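Local coordinates for cupin 2, conserved barrel domain protein (Shewanella frigidimarina NCIMB 400, PDB 3D82) that binds a metal ion, nickel in this crystal, within a small cupin beta-barrel, its biological reaction being unknown, at residues L61-N69 / Y78-M89. Numbering follows the deposited sequence.
Sequences LQIAFRDQN and YVIPKGVEHKPM. With NI (nickel (II) ion), chain L.
In this cupin barrel, strand 60-65 pairs antiparallel with strand 86-90, which carries the metal ligand H86; the N-to-C directions of 61-65 and 86-89 lie 158° apart. Q62 and M89 form a hydrogen-bonded pair, joined reciprocally by N-to-O bonds, and A64 and K87 form the next; A64 N to K87 O is nearly straight (173°). On the face bearing A64, the selenomethionine M89 bends back at chi3 (-69°) and lays CE against Q62 CB at 3.6 Å. The opposite face looks into the barrel. There I63 CD1 meets I80 CD1 tip to tip, 4.0 Å apart, while the F65 ring receives I80 CD1 at its edge, 3.6 Å from CZ, with V84 CG1 and H86 CB approaching obliquely. Beyond F65, R66 grips E85 side-on: NE to OE1 is 3.1 Å and NH2 to OE2 is 3.0 Å. Both oxygens lie near the guanidinium plane but are met from above the carboxylate plane. A water links their backbones, accepting from R66 N and donating to E85 O. An alanine in place of E85 would probably leave the R66 guanidinium without its carboxylate mate and freer to swing, with the W44 cation-pi contact left to hold it. H86 NE2 binds nickel at 2.4 Å, alongside H45, H47 and E52. I80 CG2 lies over one face of its ring, offset toward the rim, and ND1 donates to V84 O, 2.8 Å away. With ND1 held by the end of the type II turn P81-V84, that turn and I80 probably form a second shell limiting the ring's rotation.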
ATOM      1  N   LEU D  61     -15.409   3.990   0.064  1.00 52.84           N
ATOM      2  CA  LEU D  61     -15.033   5.253   0.673  1.00 52.90           C
ATOM      3  C   LEU D  61     -15.325   6.385  -0.303  1.00 53.67           C
ATOM      4  O   LEU D  61     -15.091   6.236  -1.499  1.00 54.00           O
ATOM      5  CB  LEU D  61     -13.532   5.267   0.984  1.00 52.86           C
ATOM      6  CG  LEU D  61     -12.998   6.504   1.733  1.00 53.62           C
ATOM      7  CD1 LEU D  61     -13.518   6.518   3.184  1.00 52.30           C
ATOM      8  CD2 LEU D  61     -11.493   6.546   1.681  1.00 51.80           C
ATOM      9  N   GLN D  62     -15.857   7.490   0.219  1.00 54.09           N
ATOM     10  CA  GLN D  62     -16.024   8.732  -0.524  1.00 54.33           C
ATOM     11  C   GLN D  62     -15.063   9.729   0.109  1.00 53.85           C
ATOM     12  O   GLN D  62     -14.821   9.656   1.311  1.00 53.69           O
ATOM     13  CB  GLN D  62     -17.431   9.273  -0.393  1.00 54.76           C
ATOM     14  CG  GLN D  62     -18.493   8.356  -0.924  1.00 60.30           C
ATOM     15  CD  GLN D  62     -19.873   8.885  -0.629  1.00 66.71           C
ATOM     16  OE1 GLN D  62     -20.448   8.598   0.442  1.00 68.73           O
ATOM     17  NE2 GLN D  62     -20.392   9.723  -1.536  1.00 67.03           N
ATOM     18  N   ILE D  63     -14.446  10.588  -0.701  1.00 53.38           N
ATOM     19  CA  ILE D  63     -13.622  11.686  -0.176  1.00 52.03           C
ATOM     20  C   ILE D  63     -14.188  12.947  -0.805  1.00 51.46           C
ATOM     21  O   ILE D  63     -14.215  13.075  -2.050  1.00 51.32           O
ATOM     22  CB  ILE D  63     -12.118  11.569  -0.474  1.00 52.67           C
ATOM     23  CG1 ILE D  63     -11.579  10.195  -0.034  1.00 54.89           C
ATOM     24  CG2 ILE D  63     -11.363  12.704   0.255  1.00 50.63           C
ATOM     25  CD1 ILE D  63     -10.090  10.005  -0.243  1.00 52.04           C
ATOM     26  N   ALA D  64     -14.687  13.840   0.043  1.00 50.22           N
ATOM     27  CA  ALA D  64     -15.241  15.107  -0.413  1.00 49.97           C
ATOM     28  C   ALA D  64     -14.105  16.121  -0.544  1.00 50.37           C
ATOM     29  O   ALA D  64     -13.189  16.146   0.291  1.00 49.66           O
ATOM     30  CB  ALA D  64     -16.287  15.619   0.545  1.00 47.18           C
ATOM     31  N   PHE D  65     -14.139  16.895  -1.631  1.00 49.60           N
ATOM     32  CA  PHE D  65     -13.251  18.035  -1.825  1.00 50.07           C
ATOM     33  C   PHE D  65     -14.158  19.241  -1.896  1.00 50.20           C
ATOM     34  O   PHE D  65     -15.366  19.094  -2.030  1.00 51.11           O
ATOM     35  CB  PHE D  65     -12.371  17.858  -3.059  1.00 50.71           C
ATOM     36  CG  PHE D  65     -11.448  16.687  -2.944  1.00 51.95           C
ATOM     37  CD1 PHE D  65     -11.836  15.428  -3.400  1.00 53.46           C
ATOM     38  CD2 PHE D  65     -10.217  16.818  -2.303  1.00 52.13           C
ATOM     39  CE1 PHE D  65     -10.989  14.318  -3.257  1.00 51.20           C
ATOM     40  CE2 PHE D  65      -9.366  15.706  -2.134  1.00 52.82           C
ATOM     41  CZ  PHE D  65      -9.757  14.455  -2.614  1.00 53.20           C
ATOM     42  N   ARG D  66     -13.588  20.435  -1.805  1.00 51.22           N
ATOM     43  CA  ARG D  66     -14.392  21.664  -1.839  1.00 51.51           C
ATOM     44  C   ARG D  66     -15.136  21.959  -3.144  1.00 52.88           C
ATOM     45  O   ARG D  66     -16.116  22.703  -3.127  1.00 52.22           O
ATOM     46  CB  ARG D  66     -13.539  22.868  -1.451  1.00 51.34           C
ATOM     47  CG  ARG D  66     -13.052  22.835  -0.023  1.00 52.07           C
ATOM     48  CD  ARG D  66     -14.215  22.857   0.966  1.00 51.29           C
ATOM     49  NE  ARG D  66     -13.757  23.094   2.308  1.00 48.84           N
ATOM     50  CZ  ARG D  66     -14.550  23.175   3.375  1.00 51.62           C
ATOM     51  NH1 ARG D  66     -15.876  22.998   3.294  1.00 51.94           N
ATOM     52  NH2 ARG D  66     -13.993  23.421   4.548  1.00 46.77           N
ATOM     53  N   ASP D  67     -14.664  21.378  -4.244  1.00 54.07           N
ATOM     54  CA  ASP D  67     -15.241  21.562  -5.577  1.00 56.11           C
ATOM     55  C   ASP D  67     -15.888  20.303  -6.176  1.00 56.56           C
ATOM     56  O   ASP D  67     -16.671  20.422  -7.111  1.00 56.31           O
ATOM     57  CB  ASP D  67     -14.166  22.114  -6.539  1.00 57.24           C
ATOM     58  CG  ASP D  67     -12.920  21.210  -6.663  1.00 61.03           C
ATOM     59  OD1 ASP D  67     -12.567  20.483  -5.696  1.00 65.48           O
ATOM     60  OD2 ASP D  67     -12.258  21.275  -7.722  1.00 68.54           O
ATOM     61  N   GLN D  68     -15.600  19.125  -5.624  1.00 57.44           N
ATOM     62  CA  GLN D  68     -16.074  17.844  -6.168  1.00 58.80           C
ATOM     63  C   GLN D  68     -15.873  16.693  -5.175  1.00 57.74           C
ATOM     64  O   GLN D  68     -15.305  16.888  -4.100  1.00 56.52           O
ATOM     65  CB  GLN D  68     -15.297  17.533  -7.457  1.00 58.92           C
ATOM     66  CG  GLN D  68     -13.765  17.466  -7.276  1.00 61.72           C
ATOM     67  CD  GLN D  68     -13.034  17.372  -8.598  1.00 62.35           C
ATOM     68  OE1 GLN D  68     -13.071  16.330  -9.272  1.00 67.83           O
ATOM     69  NE2 GLN D  68     -12.334  18.451  -8.968  1.00 65.14           N
ATOM     70  N   ASN D  69     -16.369  15.515  -5.536  1.00 57.64           N
ATOM     71  CA  ASN D  69     -16.228  14.291  -4.744  1.00 57.61           C
ATOM     72  C   ASN D  69     -15.663  13.157  -5.584  1.00 56.68           C
ATOM     73  O   ASN D  69     -15.874  13.116  -6.801  1.00 56.52           O
ATOM     74  CB  ASN D  69     -17.584  13.847  -4.184  1.00 57.85           C
ATOM     75  CG  ASN D  69     -17.995  14.620  -2.934  1.00 64.61           C
ATOM     76  OD1 ASN D  69     -17.735  15.814  -2.807  1.00 74.09           O
ATOM     77  ND2 ASN D  69     -18.651  13.930  -1.999  1.00 73.10           N
ATOM     78  N   TYR D  78      -5.882   6.574  -3.851  1.00 51.36           N
ATOM     79  CA  TYR D  78      -5.837   7.988  -4.228  1.00 52.02           C
ATOM     80  C   TYR D  78      -4.789   8.700  -3.384  1.00 51.94           C
ATOM     81  O   TYR D  78      -4.685   8.423  -2.197  1.00 52.93           O
ATOM     82  CB  TYR D  78      -7.219   8.634  -4.016  1.00 51.36           C
ATOM     83  CG  TYR D  78      -7.349   9.984  -4.656  1.00 53.66           C
ATOM     84  CD1 TYR D  78      -7.718  10.106  -6.001  1.00 54.01           C
ATOM     85  CD2 TYR D  78      -7.058  11.149  -3.945  1.00 53.55           C
ATOM     86  CE1 TYR D  78      -7.827  11.378  -6.614  1.00 59.46           C
ATOM     87  CE2 TYR D  78      -7.155  12.429  -4.547  1.00 54.50           C
ATOM     88  CZ  TYR D  78      -7.539  12.544  -5.874  1.00 59.04           C
ATOM     89  OH  TYR D  78      -7.638  13.804  -6.442  1.00 57.21           O
ATOM     90  N   VAL D  79      -4.055   9.634  -3.995  1.00 52.08           N
ATOM     91  CA  VAL D  79      -3.063  10.454  -3.303  1.00 52.41           C
ATOM     92  C   VAL D  79      -3.664  11.844  -3.086  1.00 52.52           C
ATOM     93  O   VAL D  79      -3.988  12.513  -4.050  1.00 51.37           O
ATOM     94  CB  VAL D  79      -1.758  10.608  -4.134  1.00 52.64           C
ATOM     95  CG1 VAL D  79      -0.743  11.427  -3.358  1.00 52.87           C
ATOM     96  CG2 VAL D  79      -1.189   9.235  -4.518  1.00 53.30           C
ATOM     97  N   ILE D  80      -3.831  12.269  -1.830  1.00 53.63           N
ATOM     98  CA  ILE D  80      -4.350  13.611  -1.530  1.00 54.14           C
ATOM     99  C   ILE D  80      -3.135  14.541  -1.608  1.00 53.41           C
ATOM    100  O   ILE D  80      -2.242  14.402  -0.783  1.00 54.25           O
ATOM    101  CB  ILE D  80      -4.963  13.737  -0.110  1.00 54.81           C
ATOM    102  CG1 ILE D  80      -6.061  12.692   0.172  1.00 58.71           C
ATOM    103  CG2 ILE D  80      -5.510  15.180   0.083  1.00 53.10           C
ATOM    104  CD1 ILE D  80      -7.310  12.866  -0.585  1.00 54.74           C
ATOM    105  N   PRO D  81      -3.060  15.460  -2.607  1.00 53.59           N
ATOM    106  CA  PRO D  81      -1.862  16.330  -2.614  1.00 53.18           C
ATOM    107  C   PRO D  81      -1.808  17.246  -1.380  1.00 53.74           C
ATOM    108  O   PRO D  81      -2.867  17.591  -0.812  1.00 54.19           O
ATOM    109  CB  PRO D  81      -2.009  17.130  -3.904  1.00 53.47           C
ATOM    110  CG  PRO D  81      -3.010  16.377  -4.724  1.00 53.45           C
ATOM    111  CD  PRO D  81      -3.953  15.804  -3.727  1.00 51.38           C
ATOM    112  N   LYS D  82      -0.600  17.579  -0.928  1.00 53.11           N
ATOM    113  CA  LYS D  82      -0.434  18.427   0.266  1.00 52.20           C
ATOM    114  C   LYS D  82      -1.188  19.751   0.138  1.00 52.42           C
ATOM    115  O   LYS D  82      -1.292  20.306  -0.956  1.00 50.92           O
ATOM    116  CB  LYS D  82       1.039  18.711   0.597  1.00 52.90           C
ATOM    117  CG  LYS D  82       1.830  19.470  -0.428  1.00 56.69           C
ATOM    118  CD  LYS D  82       3.243  19.703   0.091  1.00 64.04           C
ATOM    119  CE  LYS D  82       4.044  20.572  -0.864  1.00 68.12           C
ATOM    120  NZ  LYS D  82       5.325  21.011  -0.255  1.00 73.42           N
ATOM    121  N   GLY D  83      -1.761  20.198   1.256  1.00 52.25           N
ATOM    122  CA  GLY D  83      -2.503  21.430   1.300  1.00 52.75           C
ATOM    123  C   GLY D  83      -3.913  21.393   0.747  1.00 52.82           C
ATOM    124  O   GLY D  83      -4.574  22.405   0.796  1.00 53.39           O
ATOM    125  N   VAL D  84      -4.386  20.245   0.255  1.00 51.84           N
ATOM    126  CA  VAL D  84      -5.709  20.131  -0.342  1.00 50.90           C
ATOM    127  C   VAL D  84      -6.677  19.686   0.770  1.00 50.84           C
ATOM    128  O   VAL D  84      -6.457  18.653   1.412  1.00 49.46           O
ATOM    129  CB  VAL D  84      -5.683  19.163  -1.568  1.00 51.85           C
ATOM    130  CG1 VAL D  84      -7.091  18.903  -2.112  1.00 51.91           C
ATOM    131  CG2 VAL D  84      -4.758  19.737  -2.653  1.00 47.70           C
ATOM    132  N   GLU D  85      -7.675  20.534   1.055  1.00 50.99           N
ATOM    133  CA  GLU D  85      -8.740  20.206   2.011  1.00 51.99           C
ATOM    134  C   GLU D  85      -9.588  19.051   1.533  1.00 51.21           C
ATOM    135  O   GLU D  85     -10.002  19.019   0.374  1.00 50.85           O
ATOM    136  CB  GLU D  85      -9.707  21.361   2.257  1.00 52.23           C
ATOM    137  CG  GLU D  85      -9.323  22.292   3.329  1.00 55.81           C
ATOM    138  CD  GLU D  85     -10.481  23.196   3.691  1.00 57.43           C
ATOM    139  OE1 GLU D  85     -10.871  24.028   2.855  1.00 60.12           O
ATOM    140  OE2 GLU D  85     -10.996  23.061   4.820  1.00 61.63           O
ATOM    141  N   HIS D  86      -9.914  18.163   2.460  1.00 52.25           N
ATOM    142  CA  HIS D  86     -10.702  16.986   2.151  1.00 52.43           C
ATOM    143  C   HIS D  86     -11.447  16.464   3.375  1.00 53.17           C
ATOM    144  O   HIS D  86     -11.067  16.753   4.515  1.00 53.62           O
ATOM    145  CB  HIS D  86      -9.785  15.909   1.574  1.00 52.53           C
ATOM    146  CG  HIS D  86      -8.653  15.549   2.477  1.00 52.16           C
ATOM    147  ND1 HIS D  86      -7.554  16.366   2.650  1.00 57.26           N
ATOM    148  CD2 HIS D  86      -8.445  14.466   3.255  1.00 52.79           C
ATOM    149  CE1 HIS D  86      -6.729  15.809   3.518  1.00 50.71           C
ATOM    150  NE2 HIS D  86      -7.242  14.650   3.889  1.00 51.41           N
ATOM    151  N   LYS D  87     -12.504  15.697   3.118  1.00 53.43           N
ATOM    152  CA  LYS D  87     -13.343  15.110   4.178  1.00 53.87           C
ATOM    153  C   LYS D  87     -13.734  13.671   3.773  1.00 53.51           C
ATOM    154  O   LYS D  87     -14.637  13.486   2.941  1.00 51.98           O
ATOM    155  CB  LYS D  87     -14.572  15.973   4.420  1.00 53.59           C
ATOM    156  CG  LYS D  87     -15.440  15.508   5.568  1.00 55.82           C
ATOM    157  CD  LYS D  87     -16.617  16.447   5.823  1.00 56.10           C
ATOM    158  CE  LYS D  87     -17.685  16.341   4.745  1.00 61.27           C
ATOM    159  NZ  LYS D  87     -18.908  17.130   5.128  1.00 64.03           N
ATOM    160  N   PRO D  88     -13.012  12.663   4.297  1.00 52.95           N
ATOM    161  CA  PRO D  88     -13.416  11.289   4.028  1.00 54.21           C
ATOM    162  C   PRO D  88     -14.762  10.962   4.673  1.00 54.10           C
ATOM    163  O   PRO D  88     -15.089  11.500   5.727  1.00 54.49           O
ATOM    164  CB  PRO D  88     -12.298  10.448   4.646  1.00 54.07           C
ATOM    165  CG  PRO D  88     -11.157  11.369   4.783  1.00 53.71           C
ATOM    166  CD  PRO D  88     -11.757  12.700   5.065  1.00 53.63           C
HETATM  167  N   MSE D  89     -15.530  10.110   3.999  1.00 54.72           N
HETATM  168  CA  MSE D  89     -16.864   9.680   4.440  1.00 56.35           C
HETATM  169  C   MSE D  89     -17.121   8.248   3.978  1.00 54.43           C
HETATM  170  O   MSE D  89     -16.632   7.855   2.917  1.00 53.00           O
HETATM  171  CB  MSE D  89     -17.955  10.536   3.800  1.00 55.75           C
HETATM  172  CG  MSE D  89     -17.778  12.020   3.916  1.00 61.04           C
HETATM  173 SE   MSE D  89     -19.087  12.889   2.826  0.75 61.94          SE
HETATM  174  CE  MSE D  89     -18.435  12.410   1.026  1.00 66.02           C
TER
HETATM  175 NI    NI L 500      -6.410  13.580   5.874  1.00 62.30          NI
HETATM  176  O   HOH W   1     -10.745  20.740  -1.485  1.00 43.95           O